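Local coordinates for BPT4 GENE 59 helicase assembly protein (Enterobacteria phage T4, PDB 1C1K) that loads the replicative helicase onto forked DNA covered by single-stranded DNA-binding protein during phage replication, recombination and repair, at residues F111-D116 against K205-E210. Sequence-based numbering, arbitrary orientation.
Sequences FKFEED and KNVFIE
Val207 is the residue to start from: its CG1 methyl enters the notch between the ring of Phe113 and the aliphatic stem of Glu114, joining helix 201-216, the last of the chain, to helix 109-126. This is plain helix-helix packing within the C-terminal part of a mainly helical two-domain protein. On the inner side, Phe113 CD2 lies 3.9 Å from Val207 CG1, and CE2 is 4.1 Å from the same methyl. The ring meets the valine obliquely. CB of Phe113 points toward helix 201-216, and CG anti to the backbone N (chi1 -176°) lets CD2 and CE2 reach the methyl; the ring is buried, with Thr160 and Leu163 of helix 158-168 and Met1 also packing on it. Phe208, next in sequence to the valine, continues the packing of helix 201-216 against Phe167 and Ile117.

The outer side is more open and more polar, though its distances are no longer. Glu114 runs roughly at a right angle to Val207, with its CG 3.7 Å from Val207 CG1. The Glu114 side chain is extended beyond CG (chi2 158°), and OE2 also comes to 3.7 Å from Val207 CG1. Both Glu114 and Val207 remain partly exposed. Behind the contact, Lys112 NZ donates to the syn lone pair of Asp116 OD2 at 2.7 Å, while Asp116 OD1 accepts from Ser157 N and also bonds to Thr160 OG1.

With CA atoms 7.3 Å apart at Glu114 and Val207, the helices meet here by van der Waals contact around one methyl, a small, mostly apolar junction where partly exposed Glu114 can probably keep its carboxylate hydrated.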
loop_
_atom_site.group_PDB
_atom_site.type_symbol
_atom_site.label_atom_id
_atom_site.label_comp_id
_atom_site.label_asym_id
_atom_site.label_seq_id
_atom_site.Cartn_x
_atom_site.Cartn_y
_atom_site.Cartn_z
ATOM N N PHE A 111 14.343 -5.703 -5.208
ATOM C CA PHE A 111 14.587 -7.141 -5.244
ATOM C C PHE A 111 13.260 -7.881 -5.123
ATOM O O PHE A 111 13.039 -8.887 -5.796
ATOM C CB PHE A 111 15.522 -7.551 -4.104
ATOM C CG PHE A 111 16.963 -7.171 -4.326
ATOM C CD1 PHE A 111 17.865 -7.172 -3.263
ATOM C CD2 PHE A 111 17.425 -6.822 -5.596
ATOM C CE1 PHE A 111 19.208 -6.834 -3.460
ATOM C CE2 PHE A 111 18.767 -6.483 -5.803
ATOM C CZ PHE A 111 19.659 -6.490 -4.732
ATOM N N LYS A 112 12.372 -7.383 -4.268
ATOM C CA LYS A 112 11.073 -8.013 -4.093
ATOM C C LYS A 112 10.247 -7.882 -5.372
ATOM O O LYS A 112 9.510 -8.795 -5.730
ATOM C CB LYS A 112 10.322 -7.385 -2.912
ATOM C CG LYS A 112 8.820 -7.676 -2.885
ATOM C CD LYS A 112 8.514 -9.152 -2.626
ATOM C CE LYS A 112 7.032 -9.364 -2.341
ATOM N NZ LYS A 112 6.665 -10.810 -2.358
ATOM N N PHE A 113 10.371 -6.743 -6.051
ATOM C CA PHE A 113 9.646 -6.507 -7.302
ATOM C C PHE A 113 10.118 -7.554 -8.320
ATOM O O PHE A 113 9.311 -8.215 -8.976
ATOM C CB PHE A 113 9.943 -5.083 -7.807
ATOM C CG PHE A 113 9.175 -4.685 -9.042
ATOM C CD1 PHE A 113 7.840 -5.046 -9.212
ATOM C CD2 PHE A 113 9.786 -3.912 -10.025
ATOM C CE1 PHE A 113 7.121 -4.635 -10.348
ATOM C CE2 PHE A 113 9.074 -3.496 -11.167
ATOM C CZ PHE A 113 7.746 -3.858 -11.322
ATOM N N GLU A 114 11.432 -7.717 -8.426
ATOM C CA GLU A 114 11.999 -8.689 -9.352
ATOM C C GLU A 114 11.518 -10.099 -9.003
ATOM O O GLU A 114 11.133 -10.877 -9.880
ATOM C CB GLU A 114 13.531 -8.602 -9.316
ATOM C CG GLU A 114 14.070 -7.471 -10.195
ATOM C CD GLU A 114 15.460 -6.989 -9.812
ATOM O OE1 GLU A 114 16.157 -7.678 -9.046
ATOM O OE2 GLU A 114 15.858 -5.908 -10.291
ATOM N N GLU A 115 11.536 -10.431 -7.721
ATOM C CA GLU A 115 11.084 -11.744 -7.271
ATOM C C GLU A 115 9.632 -11.973 -7.695
ATOM O O GLU A 115 9.287 -13.015 -8.268
ATOM C CB GLU A 115 11.196 -11.831 -5.745
ATOM C CG GLU A 115 10.721 -13.140 -5.151
ATOM C CD GLU A 115 10.717 -13.118 -3.634
ATOM O OE1 GLU A 115 10.971 -12.044 -3.046
ATOM O OE2 GLU A 115 10.461 -14.178 -3.032
ATOM N N ASP A 116 8.784 -10.986 -7.416
ATOM C CA ASP A 116 7.369 -11.075 -7.755
ATOM C C ASP A 116 7.160 -11.233 -9.261
ATOM O O ASP A 116 6.326 -12.032 -9.684
ATOM C CB ASP A 116 6.627 -9.838 -7.242
ATOM C CG ASP A 116 6.433 -9.860 -5.733
ATOM O OD1 ASP A 116 5.944 -8.849 -5.182
ATOM O OD2 ASP A 116 6.763 -10.887 -5.095
ATOM N N LYS A 205 9.243 -0.125 -15.557
ATOM C CA LYS A 205 9.050 -0.828 -16.825
ATOM C C LYS A 205 10.335 -1.539 -17.256
ATOM O O LYS A 205 10.297 -2.700 -17.667
ATOM C CB LYS A 205 8.634 0.158 -17.918
ATOM C CG LYS A 205 8.208 -0.504 -19.219
ATOM C CD LYS A 205 7.730 0.541 -20.213
ATOM C CE LYS A 205 7.100 -0.099 -21.441
ATOM N NZ LYS A 205 8.117 -0.790 -22.281
ATOM N N ASN A 206 11.465 -0.835 -17.166
ATOM C CA ASN A 206 12.765 -1.394 -17.538
ATOM C C ASN A 206 13.055 -2.650 -16.723
ATOM O O ASN A 206 13.479 -3.672 -17.265
ATOM C CB ASN A 206 13.885 -0.377 -17.294
ATOM C CG ASN A 206 13.846 0.795 -18.268
ATOM O OD1 ASN A 206 13.123 0.774 -19.262
ATOM N ND2 ASN A 206 14.630 1.824 -17.980
ATOM N N VAL A 207 12.827 -2.573 -15.415
ATOM C CA VAL A 207 13.063 -3.715 -14.536
ATOM C C VAL A 207 12.168 -4.881 -14.953
ATOM O O VAL A 207 12.613 -6.028 -15.017
ATOM C CB VAL A 207 12.786 -3.349 -13.060
ATOM C CG1 VAL A 207 12.907 -4.584 -12.178
ATOM C CG2 VAL A 207 13.771 -2.277 -12.598
ATOM N N PHE A 208 10.908 -4.580 -15.247
ATOM C CA PHE A 208 9.951 -5.593 -15.671
ATOM C C PHE A 208 10.431 -6.313 -16.943
ATOM O O PHE A 208 10.477 -7.540 -16.996
ATOM C CB PHE A 208 8.593 -4.930 -15.921
ATOM C CG PHE A 208 7.514 -5.883 -16.330
ATOM C CD1 PHE A 208 6.847 -6.653 -15.382
ATOM C CD2 PHE A 208 7.141 -5.988 -17.668
ATOM C CE1 PHE A 208 5.820 -7.514 -15.760
ATOM C CE2 PHE A 208 6.118 -6.843 -18.060
ATOM C CZ PHE A 208 5.454 -7.609 -17.106
ATOM N N ILE A 209 10.789 -5.535 -17.958
ATOM C CA ILE A 209 11.249 -6.080 -19.233
ATOM C C ILE A 209 12.504 -6.935 -19.068
ATOM O O ILE A 209 12.590 -8.038 -19.608
ATOM C CB ILE A 209 11.510 -4.926 -20.244
ATOM C CG1 ILE A 209 10.181 -4.256 -20.601
ATOM C CG2 ILE A 209 12.191 -5.451 -21.511
ATOM C CD1 ILE A 209 10.311 -3.077 -21.558
ATOM N N GLU A 210 13.469 -6.432 -18.308
ATOM C CA GLU A 210 14.714 -7.150 -18.080
ATOM C C GLU A 210 14.486 -8.449 -17.303
ATOM O O GLU A 210 15.099 -9.477 -17.597
ATOM C CB GLU A 210 15.694 -6.257 -17.312
ATOM C CG GLU A 210 17.154 -6.449 -17.695
ATOM C CD GLU A 210 17.426 -6.107 -19.150
ATOM O OE1 GLU A 210 17.687 -7.040 -19.939
ATOM O OE2 GLU A 210 17.377 -4.907 -19.505
#